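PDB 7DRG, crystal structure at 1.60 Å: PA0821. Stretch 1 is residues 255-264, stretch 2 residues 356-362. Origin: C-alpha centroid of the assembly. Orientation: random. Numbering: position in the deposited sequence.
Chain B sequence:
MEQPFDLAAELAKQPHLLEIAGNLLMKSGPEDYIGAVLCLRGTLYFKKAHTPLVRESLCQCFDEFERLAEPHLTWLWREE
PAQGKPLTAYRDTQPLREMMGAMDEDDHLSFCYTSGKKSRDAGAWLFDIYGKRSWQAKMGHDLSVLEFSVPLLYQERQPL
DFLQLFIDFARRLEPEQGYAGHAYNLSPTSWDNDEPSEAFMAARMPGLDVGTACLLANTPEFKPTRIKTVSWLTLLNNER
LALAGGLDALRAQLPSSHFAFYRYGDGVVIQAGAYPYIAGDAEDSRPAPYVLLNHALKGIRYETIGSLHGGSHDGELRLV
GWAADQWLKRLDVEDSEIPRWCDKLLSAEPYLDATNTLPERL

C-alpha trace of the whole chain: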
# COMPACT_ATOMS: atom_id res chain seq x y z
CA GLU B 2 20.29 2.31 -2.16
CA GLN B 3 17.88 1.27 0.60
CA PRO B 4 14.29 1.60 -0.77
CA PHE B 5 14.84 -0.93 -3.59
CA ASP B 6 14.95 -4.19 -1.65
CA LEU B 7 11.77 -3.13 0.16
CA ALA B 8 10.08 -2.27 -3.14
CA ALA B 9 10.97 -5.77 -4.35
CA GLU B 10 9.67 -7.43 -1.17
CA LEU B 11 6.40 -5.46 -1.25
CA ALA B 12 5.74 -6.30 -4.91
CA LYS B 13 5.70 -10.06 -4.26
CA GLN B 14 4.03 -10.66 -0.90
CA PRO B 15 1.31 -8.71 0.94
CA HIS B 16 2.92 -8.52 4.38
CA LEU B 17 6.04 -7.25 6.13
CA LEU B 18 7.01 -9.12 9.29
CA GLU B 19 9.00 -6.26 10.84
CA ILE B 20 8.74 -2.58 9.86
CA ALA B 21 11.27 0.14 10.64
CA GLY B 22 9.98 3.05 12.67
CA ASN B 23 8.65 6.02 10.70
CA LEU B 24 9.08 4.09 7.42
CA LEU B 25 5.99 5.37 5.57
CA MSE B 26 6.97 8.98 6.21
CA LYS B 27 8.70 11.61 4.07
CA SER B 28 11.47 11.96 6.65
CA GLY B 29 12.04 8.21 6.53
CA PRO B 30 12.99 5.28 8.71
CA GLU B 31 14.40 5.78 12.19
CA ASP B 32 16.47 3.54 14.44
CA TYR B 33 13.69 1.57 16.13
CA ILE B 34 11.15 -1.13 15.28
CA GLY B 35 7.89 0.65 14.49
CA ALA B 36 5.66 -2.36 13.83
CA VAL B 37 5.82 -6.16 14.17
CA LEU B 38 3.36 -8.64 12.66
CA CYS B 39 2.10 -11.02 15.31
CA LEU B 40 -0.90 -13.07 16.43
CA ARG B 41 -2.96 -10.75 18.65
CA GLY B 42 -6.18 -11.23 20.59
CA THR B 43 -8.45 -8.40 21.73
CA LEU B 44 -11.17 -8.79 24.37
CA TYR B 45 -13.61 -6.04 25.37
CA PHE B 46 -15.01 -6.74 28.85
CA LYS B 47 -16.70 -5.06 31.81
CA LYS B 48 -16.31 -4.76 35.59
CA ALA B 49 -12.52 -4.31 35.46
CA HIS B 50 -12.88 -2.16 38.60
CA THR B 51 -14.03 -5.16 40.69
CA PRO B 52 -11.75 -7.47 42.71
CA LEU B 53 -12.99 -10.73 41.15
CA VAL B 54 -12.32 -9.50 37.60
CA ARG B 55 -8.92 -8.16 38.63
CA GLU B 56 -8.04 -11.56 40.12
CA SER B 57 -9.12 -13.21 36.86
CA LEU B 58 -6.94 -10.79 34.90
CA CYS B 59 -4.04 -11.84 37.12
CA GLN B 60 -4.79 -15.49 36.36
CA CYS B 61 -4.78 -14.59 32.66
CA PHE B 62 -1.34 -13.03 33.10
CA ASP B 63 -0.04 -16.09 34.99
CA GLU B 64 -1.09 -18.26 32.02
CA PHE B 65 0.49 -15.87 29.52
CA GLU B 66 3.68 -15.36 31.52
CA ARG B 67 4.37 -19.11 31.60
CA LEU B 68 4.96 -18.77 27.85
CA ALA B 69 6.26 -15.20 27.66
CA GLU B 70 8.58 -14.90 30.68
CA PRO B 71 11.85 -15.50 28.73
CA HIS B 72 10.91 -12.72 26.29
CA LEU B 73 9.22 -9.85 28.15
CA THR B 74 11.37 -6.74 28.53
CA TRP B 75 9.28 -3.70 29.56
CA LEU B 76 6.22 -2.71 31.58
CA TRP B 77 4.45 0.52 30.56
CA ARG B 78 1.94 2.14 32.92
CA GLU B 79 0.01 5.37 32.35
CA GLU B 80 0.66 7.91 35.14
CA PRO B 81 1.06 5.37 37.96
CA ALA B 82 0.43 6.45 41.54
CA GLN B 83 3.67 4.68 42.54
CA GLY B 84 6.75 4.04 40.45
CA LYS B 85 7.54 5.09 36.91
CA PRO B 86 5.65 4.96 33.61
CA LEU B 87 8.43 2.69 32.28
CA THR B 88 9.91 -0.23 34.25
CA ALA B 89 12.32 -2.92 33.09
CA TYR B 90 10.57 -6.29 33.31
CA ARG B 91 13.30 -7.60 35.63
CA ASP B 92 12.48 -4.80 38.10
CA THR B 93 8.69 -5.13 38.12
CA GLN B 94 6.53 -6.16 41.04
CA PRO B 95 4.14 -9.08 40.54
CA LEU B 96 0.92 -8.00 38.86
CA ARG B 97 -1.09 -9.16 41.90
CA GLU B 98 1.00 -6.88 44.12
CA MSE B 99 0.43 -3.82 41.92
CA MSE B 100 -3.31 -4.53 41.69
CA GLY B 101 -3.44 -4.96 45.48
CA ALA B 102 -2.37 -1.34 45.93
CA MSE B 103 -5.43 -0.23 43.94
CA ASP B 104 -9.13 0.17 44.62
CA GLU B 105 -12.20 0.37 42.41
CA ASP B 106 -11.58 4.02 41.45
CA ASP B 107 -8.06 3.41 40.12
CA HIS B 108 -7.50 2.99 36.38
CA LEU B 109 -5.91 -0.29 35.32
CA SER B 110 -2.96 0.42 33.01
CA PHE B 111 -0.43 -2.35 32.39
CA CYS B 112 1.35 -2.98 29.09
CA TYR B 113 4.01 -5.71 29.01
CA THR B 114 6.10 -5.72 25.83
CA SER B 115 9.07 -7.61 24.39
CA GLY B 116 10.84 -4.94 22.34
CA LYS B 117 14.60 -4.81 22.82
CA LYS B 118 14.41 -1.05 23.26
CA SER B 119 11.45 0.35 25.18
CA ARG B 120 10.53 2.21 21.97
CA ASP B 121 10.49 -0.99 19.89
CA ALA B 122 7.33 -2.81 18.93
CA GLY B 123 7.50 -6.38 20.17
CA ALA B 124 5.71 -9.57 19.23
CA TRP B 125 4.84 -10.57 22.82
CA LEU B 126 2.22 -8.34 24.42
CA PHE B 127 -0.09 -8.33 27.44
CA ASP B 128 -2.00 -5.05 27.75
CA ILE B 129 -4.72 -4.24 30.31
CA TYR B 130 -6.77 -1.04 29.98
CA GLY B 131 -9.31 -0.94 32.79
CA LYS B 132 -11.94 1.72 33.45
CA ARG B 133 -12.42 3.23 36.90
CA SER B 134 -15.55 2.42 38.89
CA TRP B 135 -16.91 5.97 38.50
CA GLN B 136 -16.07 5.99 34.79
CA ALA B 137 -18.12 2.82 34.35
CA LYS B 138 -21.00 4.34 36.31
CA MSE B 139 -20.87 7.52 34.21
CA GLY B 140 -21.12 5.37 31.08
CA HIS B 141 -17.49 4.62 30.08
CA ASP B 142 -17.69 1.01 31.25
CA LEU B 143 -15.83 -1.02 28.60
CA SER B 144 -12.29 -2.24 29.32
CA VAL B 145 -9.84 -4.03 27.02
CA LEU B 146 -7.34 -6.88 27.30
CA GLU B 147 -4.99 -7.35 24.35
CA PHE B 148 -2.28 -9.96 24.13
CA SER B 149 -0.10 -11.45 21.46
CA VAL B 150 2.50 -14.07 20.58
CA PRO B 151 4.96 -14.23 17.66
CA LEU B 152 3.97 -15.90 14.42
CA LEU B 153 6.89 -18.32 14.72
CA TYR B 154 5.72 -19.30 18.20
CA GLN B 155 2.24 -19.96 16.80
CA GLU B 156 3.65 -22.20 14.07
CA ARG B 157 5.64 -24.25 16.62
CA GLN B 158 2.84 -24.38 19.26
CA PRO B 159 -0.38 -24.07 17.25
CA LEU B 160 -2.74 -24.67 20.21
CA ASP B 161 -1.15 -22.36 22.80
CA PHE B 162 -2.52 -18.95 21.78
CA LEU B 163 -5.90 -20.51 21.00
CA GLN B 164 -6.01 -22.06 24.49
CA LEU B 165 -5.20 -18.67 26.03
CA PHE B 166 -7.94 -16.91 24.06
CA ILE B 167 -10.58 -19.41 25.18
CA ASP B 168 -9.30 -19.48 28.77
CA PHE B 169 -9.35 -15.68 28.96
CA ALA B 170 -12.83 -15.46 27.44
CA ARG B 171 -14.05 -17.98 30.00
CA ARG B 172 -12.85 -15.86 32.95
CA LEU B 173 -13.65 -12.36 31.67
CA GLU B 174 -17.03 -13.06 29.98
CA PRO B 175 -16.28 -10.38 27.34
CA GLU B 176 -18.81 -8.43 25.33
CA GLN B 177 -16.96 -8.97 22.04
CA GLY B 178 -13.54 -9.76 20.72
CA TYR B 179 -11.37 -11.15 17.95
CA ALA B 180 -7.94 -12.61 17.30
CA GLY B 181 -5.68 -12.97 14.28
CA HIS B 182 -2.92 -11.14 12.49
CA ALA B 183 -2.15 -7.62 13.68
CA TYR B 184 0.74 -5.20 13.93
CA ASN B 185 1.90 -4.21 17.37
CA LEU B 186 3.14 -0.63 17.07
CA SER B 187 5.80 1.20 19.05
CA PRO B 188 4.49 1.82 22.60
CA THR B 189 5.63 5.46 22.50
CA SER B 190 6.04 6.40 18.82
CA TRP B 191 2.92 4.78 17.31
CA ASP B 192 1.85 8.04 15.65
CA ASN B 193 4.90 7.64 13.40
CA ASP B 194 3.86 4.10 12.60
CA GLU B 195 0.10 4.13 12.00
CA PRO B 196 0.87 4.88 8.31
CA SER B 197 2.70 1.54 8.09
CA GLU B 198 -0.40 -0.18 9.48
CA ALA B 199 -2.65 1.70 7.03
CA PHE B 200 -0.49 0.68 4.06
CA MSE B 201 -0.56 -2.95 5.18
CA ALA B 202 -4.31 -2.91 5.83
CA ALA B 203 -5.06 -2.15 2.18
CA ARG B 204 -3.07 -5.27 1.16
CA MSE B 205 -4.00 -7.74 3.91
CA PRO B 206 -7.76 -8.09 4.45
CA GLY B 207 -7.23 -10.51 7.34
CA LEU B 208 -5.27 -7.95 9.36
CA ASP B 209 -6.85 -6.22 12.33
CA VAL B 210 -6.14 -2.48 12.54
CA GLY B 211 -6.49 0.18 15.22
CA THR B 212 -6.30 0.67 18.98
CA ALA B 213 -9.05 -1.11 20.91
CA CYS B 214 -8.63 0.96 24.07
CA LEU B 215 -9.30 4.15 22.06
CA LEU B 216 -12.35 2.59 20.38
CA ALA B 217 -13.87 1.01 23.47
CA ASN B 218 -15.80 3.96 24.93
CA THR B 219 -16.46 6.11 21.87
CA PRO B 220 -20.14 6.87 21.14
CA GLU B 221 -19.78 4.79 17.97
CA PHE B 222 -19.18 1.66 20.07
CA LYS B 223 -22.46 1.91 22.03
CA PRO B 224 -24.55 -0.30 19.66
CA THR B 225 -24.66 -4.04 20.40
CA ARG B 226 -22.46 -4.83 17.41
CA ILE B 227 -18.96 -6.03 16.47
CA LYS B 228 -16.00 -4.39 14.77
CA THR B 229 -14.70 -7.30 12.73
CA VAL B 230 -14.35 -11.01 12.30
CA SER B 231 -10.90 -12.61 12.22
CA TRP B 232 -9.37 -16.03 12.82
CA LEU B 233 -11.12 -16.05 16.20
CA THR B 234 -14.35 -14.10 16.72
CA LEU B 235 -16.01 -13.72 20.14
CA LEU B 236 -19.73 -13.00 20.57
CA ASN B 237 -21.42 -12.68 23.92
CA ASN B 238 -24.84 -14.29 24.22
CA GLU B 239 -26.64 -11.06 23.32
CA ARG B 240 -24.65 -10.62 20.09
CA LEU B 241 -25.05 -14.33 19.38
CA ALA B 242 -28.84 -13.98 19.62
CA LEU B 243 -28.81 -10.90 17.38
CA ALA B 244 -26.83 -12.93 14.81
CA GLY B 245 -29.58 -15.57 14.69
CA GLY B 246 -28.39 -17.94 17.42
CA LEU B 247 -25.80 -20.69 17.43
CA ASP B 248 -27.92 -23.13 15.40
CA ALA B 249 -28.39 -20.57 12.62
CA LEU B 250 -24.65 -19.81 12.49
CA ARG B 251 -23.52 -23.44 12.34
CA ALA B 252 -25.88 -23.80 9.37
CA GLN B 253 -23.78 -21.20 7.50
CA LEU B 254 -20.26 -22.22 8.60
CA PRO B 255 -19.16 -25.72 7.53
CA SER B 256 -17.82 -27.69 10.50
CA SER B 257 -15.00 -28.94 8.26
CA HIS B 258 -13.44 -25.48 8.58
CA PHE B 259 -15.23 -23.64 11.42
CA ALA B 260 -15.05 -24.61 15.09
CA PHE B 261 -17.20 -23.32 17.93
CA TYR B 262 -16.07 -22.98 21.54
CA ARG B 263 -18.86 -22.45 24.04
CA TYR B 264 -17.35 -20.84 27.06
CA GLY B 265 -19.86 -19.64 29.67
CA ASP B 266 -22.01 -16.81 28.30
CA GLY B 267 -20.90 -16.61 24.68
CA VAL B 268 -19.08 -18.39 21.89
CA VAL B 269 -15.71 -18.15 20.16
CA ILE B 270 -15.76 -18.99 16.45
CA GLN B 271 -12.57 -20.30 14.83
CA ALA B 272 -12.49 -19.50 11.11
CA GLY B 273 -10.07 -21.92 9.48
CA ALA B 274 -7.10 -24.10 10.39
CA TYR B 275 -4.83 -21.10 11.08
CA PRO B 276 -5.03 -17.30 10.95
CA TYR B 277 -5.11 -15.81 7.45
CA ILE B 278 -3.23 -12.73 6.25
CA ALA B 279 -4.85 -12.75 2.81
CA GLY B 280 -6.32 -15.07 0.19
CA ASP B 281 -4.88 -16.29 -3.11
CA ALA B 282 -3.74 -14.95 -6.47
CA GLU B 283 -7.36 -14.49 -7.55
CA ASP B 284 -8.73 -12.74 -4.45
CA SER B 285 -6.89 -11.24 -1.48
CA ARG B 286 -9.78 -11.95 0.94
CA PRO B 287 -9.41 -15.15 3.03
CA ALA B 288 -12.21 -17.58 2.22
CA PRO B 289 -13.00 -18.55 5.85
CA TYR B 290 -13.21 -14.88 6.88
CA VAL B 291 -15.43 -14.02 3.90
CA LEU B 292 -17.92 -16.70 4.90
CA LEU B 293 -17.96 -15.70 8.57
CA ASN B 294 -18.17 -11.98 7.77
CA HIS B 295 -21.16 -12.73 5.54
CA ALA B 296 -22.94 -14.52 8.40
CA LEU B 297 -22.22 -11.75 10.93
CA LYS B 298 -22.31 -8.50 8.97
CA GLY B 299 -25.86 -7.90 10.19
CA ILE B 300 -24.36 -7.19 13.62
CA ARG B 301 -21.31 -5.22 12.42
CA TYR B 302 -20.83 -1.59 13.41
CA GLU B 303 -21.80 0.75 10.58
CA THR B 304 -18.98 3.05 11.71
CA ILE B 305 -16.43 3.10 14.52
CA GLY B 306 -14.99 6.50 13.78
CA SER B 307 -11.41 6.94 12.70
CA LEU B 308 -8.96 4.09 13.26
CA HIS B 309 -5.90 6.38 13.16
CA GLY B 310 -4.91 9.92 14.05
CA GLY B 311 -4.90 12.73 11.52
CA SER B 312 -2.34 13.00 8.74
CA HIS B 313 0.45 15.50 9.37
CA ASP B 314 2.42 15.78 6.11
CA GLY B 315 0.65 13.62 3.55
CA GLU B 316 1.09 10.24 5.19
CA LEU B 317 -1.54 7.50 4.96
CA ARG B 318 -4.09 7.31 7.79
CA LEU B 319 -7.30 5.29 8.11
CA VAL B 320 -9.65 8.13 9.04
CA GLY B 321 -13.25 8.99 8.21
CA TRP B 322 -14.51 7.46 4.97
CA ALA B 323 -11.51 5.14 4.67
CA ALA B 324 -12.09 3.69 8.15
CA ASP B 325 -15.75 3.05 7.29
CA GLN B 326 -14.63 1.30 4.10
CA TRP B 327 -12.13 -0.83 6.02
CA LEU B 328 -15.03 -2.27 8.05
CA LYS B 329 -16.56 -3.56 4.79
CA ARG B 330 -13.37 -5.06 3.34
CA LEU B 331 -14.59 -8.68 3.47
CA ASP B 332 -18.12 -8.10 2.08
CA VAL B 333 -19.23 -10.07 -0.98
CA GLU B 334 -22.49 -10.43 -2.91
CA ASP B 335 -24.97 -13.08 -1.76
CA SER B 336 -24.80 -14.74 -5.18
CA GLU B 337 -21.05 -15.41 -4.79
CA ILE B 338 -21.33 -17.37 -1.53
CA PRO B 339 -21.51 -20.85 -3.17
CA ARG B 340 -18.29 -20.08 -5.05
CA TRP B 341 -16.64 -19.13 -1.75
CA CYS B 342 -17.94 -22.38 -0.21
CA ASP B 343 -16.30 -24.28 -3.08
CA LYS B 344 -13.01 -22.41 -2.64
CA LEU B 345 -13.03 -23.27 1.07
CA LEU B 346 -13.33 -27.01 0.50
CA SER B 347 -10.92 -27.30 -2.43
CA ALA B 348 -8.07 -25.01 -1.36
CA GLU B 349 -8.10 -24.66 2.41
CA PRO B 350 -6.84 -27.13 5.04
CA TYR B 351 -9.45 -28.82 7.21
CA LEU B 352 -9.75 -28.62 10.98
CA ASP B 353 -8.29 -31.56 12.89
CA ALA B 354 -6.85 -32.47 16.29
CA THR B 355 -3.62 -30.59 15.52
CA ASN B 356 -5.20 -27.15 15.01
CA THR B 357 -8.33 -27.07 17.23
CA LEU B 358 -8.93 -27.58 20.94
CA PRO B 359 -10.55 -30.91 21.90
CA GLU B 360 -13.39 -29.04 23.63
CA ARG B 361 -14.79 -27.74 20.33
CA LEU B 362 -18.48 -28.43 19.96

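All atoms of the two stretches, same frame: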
# COMPACT_ATOMS: atom_id res chain seq x y z
N PRO B 255 -19.42 -24.28 7.56
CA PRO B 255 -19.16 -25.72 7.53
C PRO B 255 -18.20 -26.16 8.63
O PRO B 255 -17.12 -25.59 8.80
CB PRO B 255 -18.57 -25.95 6.14
CG PRO B 255 -19.15 -24.84 5.32
CD PRO B 255 -19.24 -23.66 6.24
N SER B 256 -18.61 -27.20 9.37
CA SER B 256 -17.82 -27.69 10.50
C SER B 256 -16.50 -28.31 10.06
O SER B 256 -15.65 -28.58 10.92
CB SER B 256 -18.62 -28.70 11.32
OG SER B 256 -19.05 -29.78 10.51
N SER B 257 -16.30 -28.52 8.76
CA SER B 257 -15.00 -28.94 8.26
C SER B 257 -13.95 -27.85 8.46
O SER B 257 -12.75 -28.15 8.56
CB SER B 257 -15.09 -29.30 6.77
OG SER B 257 -15.57 -28.23 5.99
N HIS B 258 -14.37 -26.59 8.53
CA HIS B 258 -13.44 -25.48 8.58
C HIS B 258 -13.72 -24.49 9.69
O HIS B 258 -12.84 -23.66 9.98
CB HIS B 258 -13.43 -24.73 7.24
CG HIS B 258 -12.75 -25.47 6.13
ND1 HIS B 258 -13.33 -26.55 5.50
CD2 HIS B 258 -11.56 -25.27 5.53
CE1 HIS B 258 -12.51 -26.99 4.56
NE2 HIS B 258 -11.43 -26.24 4.56
N PHE B 259 -14.88 -24.54 10.33
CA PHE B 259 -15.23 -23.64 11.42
C PHE B 259 -15.46 -24.46 12.68
O PHE B 259 -16.14 -25.49 12.65
CB PHE B 259 -16.48 -22.82 11.08
CG PHE B 259 -16.28 -21.88 9.93
CD1 PHE B 259 -16.43 -22.33 8.62
CD2 PHE B 259 -15.93 -20.56 10.14
CE1 PHE B 259 -16.24 -21.48 7.55
CE2 PHE B 259 -15.73 -19.70 9.07
CZ PHE B 259 -15.89 -20.15 7.77
N ALA B 260 -14.87 -24.00 13.78
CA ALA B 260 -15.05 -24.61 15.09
C ALA B 260 -15.71 -23.61 16.02
O ALA B 260 -15.56 -22.39 15.87
CB ALA B 260 -13.71 -25.07 15.69
N PHE B 261 -16.46 -24.13 16.99
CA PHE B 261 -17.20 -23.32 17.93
C PHE B 261 -16.83 -23.73 19.34
O PHE B 261 -16.86 -24.92 19.68
CB PHE B 261 -18.71 -23.45 17.71
CG PHE B 261 -19.13 -23.05 16.33
CD1 PHE B 261 -19.03 -23.95 15.28
CD2 PHE B 261 -19.59 -21.77 16.07
CE1 PHE B 261 -19.39 -23.58 14.00
CE2 PHE B 261 -19.97 -21.40 14.79
CZ PHE B 261 -19.87 -22.31 13.76
N TYR B 262 -16.43 -22.75 20.15
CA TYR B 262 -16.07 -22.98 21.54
C TYR B 262 -17.08 -22.24 22.41
O TYR B 262 -17.05 -21.01 22.50
CB TYR B 262 -14.64 -22.52 21.82
CG TYR B 262 -13.62 -23.18 20.92
CD1 TYR B 262 -13.18 -24.48 21.17
CD2 TYR B 262 -13.12 -22.52 19.81
CE1 TYR B 262 -12.26 -25.09 20.35
CE2 TYR B 262 -12.20 -23.12 18.98
CZ TYR B 262 -11.77 -24.40 19.25
OH TYR B 262 -10.85 -25.00 18.42
N ARG B 263 -17.95 -23.00 23.05
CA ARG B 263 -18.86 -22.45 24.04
C ARG B 263 -18.11 -22.36 25.35
O ARG B 263 -17.88 -23.37 26.02
CB ARG B 263 -20.13 -23.29 24.15
CG ARG B 263 -21.28 -22.74 23.33
CD ARG B 263 -22.56 -23.56 23.46
NE ARG B 263 -23.03 -23.66 24.84
CZ ARG B 263 -23.25 -24.80 25.47
NH1 ARG B 263 -23.06 -25.96 24.84
NH2 ARG B 263 -23.67 -24.80 26.72
N TYR B 264 -17.67 -21.16 25.69
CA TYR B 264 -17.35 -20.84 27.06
C TYR B 264 -18.68 -20.42 27.70
O TYR B 264 -19.74 -20.57 27.09
CB TYR B 264 -16.24 -19.79 27.10
CG TYR B 264 -16.68 -18.45 26.58
CD1 TYR B 264 -16.66 -18.15 25.23
CD2 TYR B 264 -17.15 -17.49 27.46
CE1 TYR B 264 -17.09 -16.94 24.77
CE2 TYR B 264 -17.58 -16.28 27.03
CZ TYR B 264 -17.55 -16.00 25.68
OH TYR B 264 -17.99 -14.78 25.25
N ASN B 356 -5.01 -28.59 15.13
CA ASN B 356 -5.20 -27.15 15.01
C ASN B 356 -6.48 -26.64 15.68
O ASN B 356 -6.81 -25.45 15.54
CB ASN B 356 -5.16 -26.72 13.53
CG ASN B 356 -6.15 -27.49 12.67
OD1 ASN B 356 -7.25 -27.82 13.10
ND2 ASN B 356 -5.75 -27.77 11.43
N THR B 357 -7.19 -27.48 16.43
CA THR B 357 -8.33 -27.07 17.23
C THR B 357 -8.15 -27.60 18.64
O THR B 357 -7.36 -28.52 18.88
CB THR B 357 -9.67 -27.59 16.67
OG1 THR B 357 -9.64 -29.03 16.61
CG2 THR B 357 -9.94 -27.04 15.28
N LEU B 358 -8.91 -27.02 19.59
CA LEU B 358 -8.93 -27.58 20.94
C LEU B 358 -9.92 -28.74 21.00
O LEU B 358 -10.97 -28.71 20.35
CB LEU B 358 -9.33 -26.53 21.96
CG LEU B 358 -8.51 -25.23 21.98
CD1 LEU B 358 -9.03 -24.34 23.10
CD2 LEU B 358 -7.04 -25.52 22.17
N PRO B 359 -9.62 -29.77 21.79
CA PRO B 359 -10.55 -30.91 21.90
C PRO B 359 -11.94 -30.53 22.39
O PRO B 359 -12.90 -31.27 22.12
CB PRO B 359 -9.85 -31.86 22.88
CG PRO B 359 -8.73 -31.06 23.50
CD PRO B 359 -8.35 -30.03 22.49
N GLU B 360 -12.10 -29.41 23.09
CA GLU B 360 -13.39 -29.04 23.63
C GLU B 360 -14.31 -28.39 22.61
O GLU B 360 -15.41 -27.95 22.98
CB GLU B 360 -13.21 -28.12 24.83
CG GLU B 360 -12.76 -26.71 24.50
CD GLU B 360 -12.34 -25.94 25.74
OE1 GLU B 360 -11.27 -26.27 26.30
OE2 GLU B 360 -13.07 -25.02 26.15
N ARG B 361 -13.91 -28.30 21.34
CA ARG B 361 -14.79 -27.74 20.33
C ARG B 361 -16.11 -28.49 20.35
O ARG B 361 -16.16 -29.68 20.63
CB ARG B 361 -14.15 -27.82 18.93
CG ARG B 361 -14.00 -29.24 18.41
CD ARG B 361 -13.49 -29.26 16.97
NE ARG B 361 -14.48 -28.77 16.01
CZ ARG B 361 -14.43 -29.02 14.70
NH1 ARG B 361 -13.45 -29.76 14.21
NH2 ARG B 361 -15.37 -28.54 13.90
N LEU B 362 -17.20 -27.76 20.11
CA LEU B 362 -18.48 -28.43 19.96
C LEU B 362 -18.34 -29.54 18.91
O LEU B 362 -17.88 -29.29 17.81
CB LEU B 362 -19.57 -27.47 19.52
CG LEU B 362 -19.99 -26.44 20.57
CD1 LEU B 362 -21.16 -25.56 20.11
CD2 LEU B 362 -20.32 -27.12 21.89
O HOH W 1 -13.93 -30.67 11.50
O HOH W 2 -17.68 -27.09 14.14
O HOH W 3 -17.01 -27.10 16.64
O HOH W 4 -16.99 -25.89 23.55
O HOH W 5 -15.18 -24.34 25.15

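What sets this contact apart is how much of it runs through water: although the last residues of the chain lie against a strand almost a hundred residues earlier, a single direct hydrogen bond joins the two backbones, and five waters fill in much of the rest. That one bond runs from L362 N to F261 O, 2.9 Å long and nearly straight, with R361 CA also 3.6 Å from the same F261 O in a CA-H...O contact. The nearest approach of the two traces is beside it, where Y262 CA and R361 CA lie 5.1 Å apart.

Around this point water completes the pairing. Water 3 accepts from F261 N and from R361 NE and donates to L362 O, so the amide and carbonyl that do not meet directly are joined through it. Water 4 accepts from R263 N and donates to E360 O, and water 5 donates to both R263 O and the carboxylate oxygen E360 OE2.

Stretch 2 has no regular helix or strand, but a type I turn from L358 to R361, closed by R361 N to L358 O at 3.1 Å, folds it back beside the strand. P359 suits the turn's second position, where its ring restrains phi near the required value; its CB points away from stretch 1.

Y262 is the main side chain offered by the strand. Its CA-to-CB bond points sideways, but the long ring carries its hydroxyl to the start of the turn, where L358 N donates to Y262 OH at 3.0 Å. A tyrosine thus combines an apolar ring with a polar tip: Y262 CE1 lies 3.6 Å from both L358 CB and R361 CB, while E360 CG approaches the ring edge, 4.0 Å from Y262 CD1.

R361 reaches back along the strand toward its beginning, to the turn before it. Its guanidinium, rich in donors, suits the backbone carbonyls there: R361 NH2 donates to S256 O at 3.0 Å, in the plane of the group as its N-H bonds require. Water 1 links R361 NH1 to the same S256 O, and water 2 links R361 NH2 to F259 O. A260 CB covers one face of the guanidinium, 3.8 Å from R361 NE; the small methyl packs closely there without competing for its polar edge.

L362 closes the contact with apolar packing. L362 CD1 lies 4.0 Å from F261 CB and 4.1 Å from R263 CD, so the leucine rests against the aliphatic part of the arginine although both residues are exposed.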